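PDB 6Q4S: pentalenene synthase from Streptomyces chartreusis NRRL 3882, which probably converts (2E,6E)-farnesyl diphosphate, with magnesium and loss of diphosphate, into the bicyclic sesquiterpene alcohol 7-epi-alpha-eudesmol. Local coordinates for residues S47-H60 and H303-G316. Sequence-based numbering, arbitrary orientation.
Sequences SWDLPQAAARTYPH and HWINGNYEWALTSG
Two donors of Thr-57 grip the carbonyl oxygen of Ala-53: its backbone N, and its hydroxyl OG1 at 2.9 Å from Ala-53 O, approaching from above the carbonyl plane. Its chi1 of 57° puts OG1 within reach of that oxygen and CG2 anti to the carbonyl carbon, 3.6 Å from the centroid of the Trp-304 six-membered ring and nearly on its normal, a CH-pi contact. An edge of the same indole turns toward the face of Tyr-58 in an offset edge-to-face pair, planes 74° apart; the Tyr-58 hydroxyl itself bonds to Ser-186 O in helix 183-194. A leucine in place of Trp-304 would probably leave the Thr-57 methyl without its aromatic platform and the Tyr-58 face without its edge-on partner. One helical turn back along 50-57, Ala-53 CB lies 3.6 Å from the centroid of the Trp-311 five-membered ring, again over the face, while NE1 of that indole makes a weak, bent bond to Asp-49 O. At the other end, Pro-59 CG stands over the centre of the His-303 ring. In-plane waters serve both nitrogens of this imidazole: one lies 2.9 Å from His-303 ND1 and bonds weakly to Thr-57 O, the second joins His-303 NE2 to His-60 NE2. Between the indoles Gly-307 lies close against Arg-56, whose CD is 3.6 Å from Gly-307 O and whose guanidinium has Glu-310 CB over one face; a side chain at Gly-307 would probably press on Arg-56 O. The axes of helix 50-57 and segment 303-313 approach to 8.3 Å at 150°, near-antiparallel packing within the all-helical terpene synthase fold. Asn-308, its CB pointing away from helix 50-57, donates from ND2 to Asn-223 OD1, a probable magnesium ligand, so a contact with three CH-pi contacts and water-linked histidines borders the likely metal site.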
# COMPACT_ATOMS: atom_id res chain seq x y z
N SER A 47 -32.73 -0.21 -1.06
CA SER A 47 -33.13 0.56 -2.24
C SER A 47 -31.99 0.90 -3.17
O SER A 47 -32.21 1.07 -4.37
CB SER A 47 -33.80 1.89 -1.85
OG SER A 47 -32.84 2.82 -1.40
N TRP A 48 -30.77 0.97 -2.66
CA TRP A 48 -29.61 1.27 -3.52
C TRP A 48 -29.31 0.14 -4.50
O TRP A 48 -28.52 0.33 -5.45
CB TRP A 48 -28.36 1.55 -2.69
CG TRP A 48 -28.50 2.57 -1.58
CD1 TRP A 48 -29.48 3.55 -1.46
CD2 TRP A 48 -27.63 2.73 -0.44
NE1 TRP A 48 -29.27 4.28 -0.31
CE2 TRP A 48 -28.14 3.80 0.34
CE3 TRP A 48 -26.43 2.07 0.00
CZ2 TRP A 48 -27.52 4.23 1.55
CZ3 TRP A 48 -25.83 2.47 1.20
CH2 TRP A 48 -26.37 3.56 1.97
N ASP A 49 -29.90 -1.05 -4.27
CA ASP A 49 -29.63 -2.28 -5.06
C ASP A 49 -28.16 -2.53 -5.41
O ASP A 49 -27.79 -2.82 -6.55
CB ASP A 49 -30.56 -2.38 -6.30
CG ASP A 49 -30.73 -3.87 -6.77
OD1 ASP A 49 -30.28 -4.83 -6.01
OD2 ASP A 49 -31.31 -4.09 -7.88
N LEU A 50 -27.29 -2.45 -4.39
CA LEU A 50 -25.88 -2.82 -4.58
C LEU A 50 -25.63 -4.25 -5.06
O LEU A 50 -24.77 -4.47 -5.87
CB LEU A 50 -25.09 -2.62 -3.30
CG LEU A 50 -25.01 -1.19 -2.83
CD1 LEU A 50 -23.88 -1.13 -1.80
CD2 LEU A 50 -24.74 -0.20 -3.95
N PRO A 51 -26.44 -5.23 -4.63
CA PRO A 51 -26.27 -6.59 -5.20
C PRO A 51 -26.28 -6.60 -6.72
O PRO A 51 -25.46 -7.23 -7.35
CB PRO A 51 -27.44 -7.34 -4.60
CG PRO A 51 -27.56 -6.69 -3.28
CD PRO A 51 -27.40 -5.23 -3.52
N GLN A 52 -27.16 -5.82 -7.32
CA GLN A 52 -27.20 -5.78 -8.74
C GLN A 52 -25.95 -5.24 -9.33
O GLN A 52 -25.43 -5.75 -10.32
CB GLN A 52 -28.47 -5.01 -9.18
CG GLN A 52 -28.65 -4.97 -10.68
CD GLN A 52 -29.55 -3.81 -11.11
OE1 GLN A 52 -30.44 -3.36 -10.38
NE2 GLN A 52 -29.27 -3.29 -12.27
N ALA A 53 -25.40 -4.17 -8.74
CA ALA A 53 -24.14 -3.65 -9.25
C ALA A 53 -23.06 -4.73 -9.19
O ALA A 53 -22.28 -4.92 -10.18
CB ALA A 53 -23.74 -2.42 -8.43
N ALA A 54 -22.99 -5.43 -8.05
CA ALA A 54 -21.94 -6.49 -7.95
C ALA A 54 -22.08 -7.58 -9.02
O ALA A 54 -21.10 -8.06 -9.61
CB ALA A 54 -21.96 -7.07 -6.57
N ALA A 55 -23.32 -7.98 -9.27
CA ALA A 55 -23.62 -9.00 -10.30
C ALA A 55 -23.22 -8.57 -11.70
O ALA A 55 -22.83 -9.41 -12.54
CB ALA A 55 -25.12 -9.36 -10.24
N ARG A 56 -23.29 -7.27 -11.99
CA ARG A 56 -22.89 -6.71 -13.35
C ARG A 56 -21.43 -6.39 -13.49
O ARG A 56 -20.86 -6.46 -14.56
CB ARG A 56 -23.70 -5.45 -13.58
CG ARG A 56 -25.20 -5.62 -13.67
CD ARG A 56 -25.84 -4.26 -13.96
NE ARG A 56 -27.29 -4.37 -14.11
CZ ARG A 56 -27.86 -4.81 -15.25
NH1 ARG A 56 -27.12 -5.14 -16.30
NH2 ARG A 56 -29.16 -4.88 -15.33
N THR A 57 -20.78 -6.04 -12.36
CA THR A 57 -19.35 -5.76 -12.39
C THR A 57 -18.38 -6.93 -12.16
O THR A 57 -17.20 -6.89 -12.63
CB THR A 57 -18.97 -4.61 -11.42
OG1 THR A 57 -19.36 -4.90 -10.09
CG2 THR A 57 -19.70 -3.37 -11.85
N TYR A 58 -18.84 -7.97 -11.49
CA TYR A 58 -18.03 -9.18 -11.26
C TYR A 58 -18.81 -10.41 -11.81
O TYR A 58 -19.20 -11.29 -11.06
CB TYR A 58 -17.74 -9.36 -9.77
CG TYR A 58 -16.92 -8.19 -9.23
CD1 TYR A 58 -15.66 -7.93 -9.75
CD2 TYR A 58 -17.43 -7.35 -8.27
CE1 TYR A 58 -14.93 -6.83 -9.34
CE2 TYR A 58 -16.69 -6.24 -7.86
CZ TYR A 58 -15.48 -5.98 -8.40
OH TYR A 58 -14.68 -4.92 -8.00
N PRO A 59 -19.09 -10.43 -13.11
CA PRO A 59 -20.08 -11.44 -13.57
C PRO A 59 -19.62 -12.89 -13.56
O PRO A 59 -20.47 -13.78 -13.65
CB PRO A 59 -20.38 -10.99 -15.01
CG PRO A 59 -19.09 -10.36 -15.42
CD PRO A 59 -18.67 -9.56 -14.21
N HIS A 60 -18.31 -13.13 -13.45
CA HIS A 60 -17.73 -14.47 -13.45
C HIS A 60 -17.52 -15.08 -12.08
O HIS A 60 -16.92 -16.11 -12.02
CB HIS A 60 -16.43 -14.51 -14.22
CG HIS A 60 -16.56 -14.12 -15.64
ND1 HIS A 60 -17.23 -14.89 -16.57
CD2 HIS A 60 -16.08 -13.04 -16.31
CE1 HIS A 60 -17.18 -14.29 -17.74
NE2 HIS A 60 -16.47 -13.18 -17.62
N HIS A 303 -16.29 -4.71 -17.76
CA HIS A 303 -17.37 -5.04 -16.86
C HIS A 303 -17.70 -3.87 -15.96
O HIS A 303 -18.87 -3.70 -15.58
CB HIS A 303 -17.08 -6.32 -16.01
CG HIS A 303 -16.78 -7.55 -16.83
ND1 HIS A 303 -15.92 -8.54 -16.42
CD2 HIS A 303 -17.23 -7.92 -18.05
CE1 HIS A 303 -15.83 -9.46 -17.36
NE2 HIS A 303 -16.60 -9.10 -18.37
N TRP A 304 -16.65 -3.12 -15.55
CA TRP A 304 -16.91 -2.01 -14.67
C TRP A 304 -17.59 -0.83 -15.41
O TRP A 304 -18.57 -0.26 -14.92
CB TRP A 304 -15.63 -1.57 -13.94
CG TRP A 304 -15.72 -2.05 -12.60
CD1 TRP A 304 -15.16 -3.23 -12.06
CD2 TRP A 304 -16.54 -1.50 -11.58
NE1 TRP A 304 -15.57 -3.39 -10.77
CE2 TRP A 304 -16.42 -2.36 -10.43
CE3 TRP A 304 -17.37 -0.37 -11.51
CZ2 TRP A 304 -17.08 -2.12 -9.25
CZ3 TRP A 304 -18.05 -0.12 -10.30
CH2 TRP A 304 -17.87 -1.00 -9.17
N ILE A 305 -17.03 -0.42 -16.53
CA ILE A 305 -17.60 0.71 -17.28
C ILE A 305 -19.04 0.38 -17.69
O ILE A 305 -19.97 1.14 -17.35
CB ILE A 305 -16.78 1.04 -18.54
CG1 ILE A 305 -15.38 1.46 -18.18
CG2 ILE A 305 -17.52 2.15 -19.32
CD1 ILE A 305 -14.41 1.53 -19.36
N ASN A 306 -19.27 -0.82 -18.26
CA ASN A 306 -20.62 -1.17 -18.76
C ASN A 306 -21.60 -1.48 -17.68
O ASN A 306 -22.77 -0.97 -17.69
CB ASN A 306 -20.55 -2.27 -19.75
CG ASN A 306 -21.76 -2.26 -20.69
OD1 ASN A 306 -22.07 -1.24 -21.34
ND2 ASN A 306 -22.46 -3.39 -20.77
N GLY A 307 -21.13 -2.22 -16.68
CA GLY A 307 -21.99 -2.66 -15.61
C GLY A 307 -22.41 -1.54 -14.72
O GLY A 307 -23.54 -1.49 -14.20
N ASN A 308 -21.47 -0.63 -14.46
CA ASN A 308 -21.83 0.53 -13.66
C ASN A 308 -22.93 1.34 -14.40
O ASN A 308 -23.88 1.76 -13.80
CB ASN A 308 -20.63 1.46 -13.38
CG ASN A 308 -21.03 2.65 -12.49
OD1 ASN A 308 -21.39 2.50 -11.33
ND2 ASN A 308 -21.09 3.80 -13.09
N TYR A 309 -22.75 1.54 -15.68
CA TYR A 309 -23.73 2.29 -16.48
C TYR A 309 -25.13 1.66 -16.41
O TYR A 309 -26.16 2.32 -15.99
CB TYR A 309 -23.25 2.40 -17.94
CG TYR A 309 -24.28 3.07 -18.81
CD1 TYR A 309 -24.80 4.33 -18.48
CD2 TYR A 309 -24.81 2.42 -19.93
CE1 TYR A 309 -25.77 4.94 -19.27
CE2 TYR A 309 -25.78 3.03 -20.72
CZ TYR A 309 -26.25 4.29 -20.38
OH TYR A 309 -27.22 4.90 -21.14
N GLU A 310 -25.16 0.36 -16.71
CA GLU A 310 -26.45 -0.37 -16.75
C GLU A 310 -27.05 -0.43 -15.42
O GLU A 310 -28.26 -0.38 -15.32
CB GLU A 310 -26.33 -1.78 -17.37
CG GLU A 310 -25.53 -1.82 -18.67
CD GLU A 310 -26.40 -1.84 -19.91
OE1 GLU A 310 -27.42 -1.11 -19.85
OE2 GLU A 310 -26.07 -2.58 -20.90
N TRP A 311 -26.25 -0.51 -14.36
CA TRP A 311 -26.86 -0.42 -13.00
C TRP A 311 -27.47 1.00 -12.68
O TRP A 311 -28.50 1.14 -12.01
CB TRP A 311 -25.78 -0.78 -11.92
CG TRP A 311 -26.15 -0.49 -10.54
CD1 TRP A 311 -27.06 -1.11 -9.82
CD2 TRP A 311 -25.56 0.50 -9.67
NE1 TRP A 311 -27.12 -0.57 -8.56
CE2 TRP A 311 -26.20 0.41 -8.44
CE3 TRP A 311 -24.54 1.46 -9.84
CZ2 TRP A 311 -25.89 1.23 -7.36
CZ3 TRP A 311 -24.21 2.25 -8.77
CH2 TRP A 311 -24.90 2.15 -7.54
N ALA A 312 -26.77 2.04 -13.11
CA ALA A 312 -27.19 3.43 -12.85
C ALA A 312 -28.57 3.72 -13.48
O ALA A 312 -29.44 4.27 -12.81
CB ALA A 312 -26.13 4.39 -13.35
N LEU A 313 -28.78 3.29 -14.72
CA LEU A 313 -30.09 3.31 -15.40
C LEU A 313 -31.29 2.84 -14.57
O LEU A 313 -32.35 3.46 -14.61
CB LEU A 313 -30.05 2.48 -16.68
CG LEU A 313 -29.15 3.01 -17.78
CD1 LEU A 313 -29.18 2.03 -18.95
CD2 LEU A 313 -29.56 4.41 -18.24
N THR A 314 -31.12 1.79 -13.78
CA THR A 314 -32.21 1.23 -12.97
C THR A 314 -32.25 1.86 -11.57
O THR A 314 -32.73 1.22 -10.64
CB THR A 314 -32.08 -0.33 -12.86
OG1 THR A 314 -31.06 -0.67 -11.90
CG2 THR A 314 -31.70 -1.00 -14.20
N SER A 315 -31.71 3.08 -11.40
CA SER A 315 -31.82 3.88 -10.14
C SER A 315 -31.05 3.30 -8.89
O SER A 315 -30.18 2.41 -9.01
CB SER A 315 -33.31 4.17 -9.81
OG SER A 315 -34.08 4.51 -10.96
N GLY A 316 -31.36 3.85 -7.71
CA GLY A 316 -30.72 3.49 -6.45
C GLY A 316 -30.87 4.57 -5.38
O GLY A 316 -29.87 5.17 -4.94
O HOH W 1 -14.72 -8.78 -13.74
O HOH W 2 -16.08 -11.47 -19.85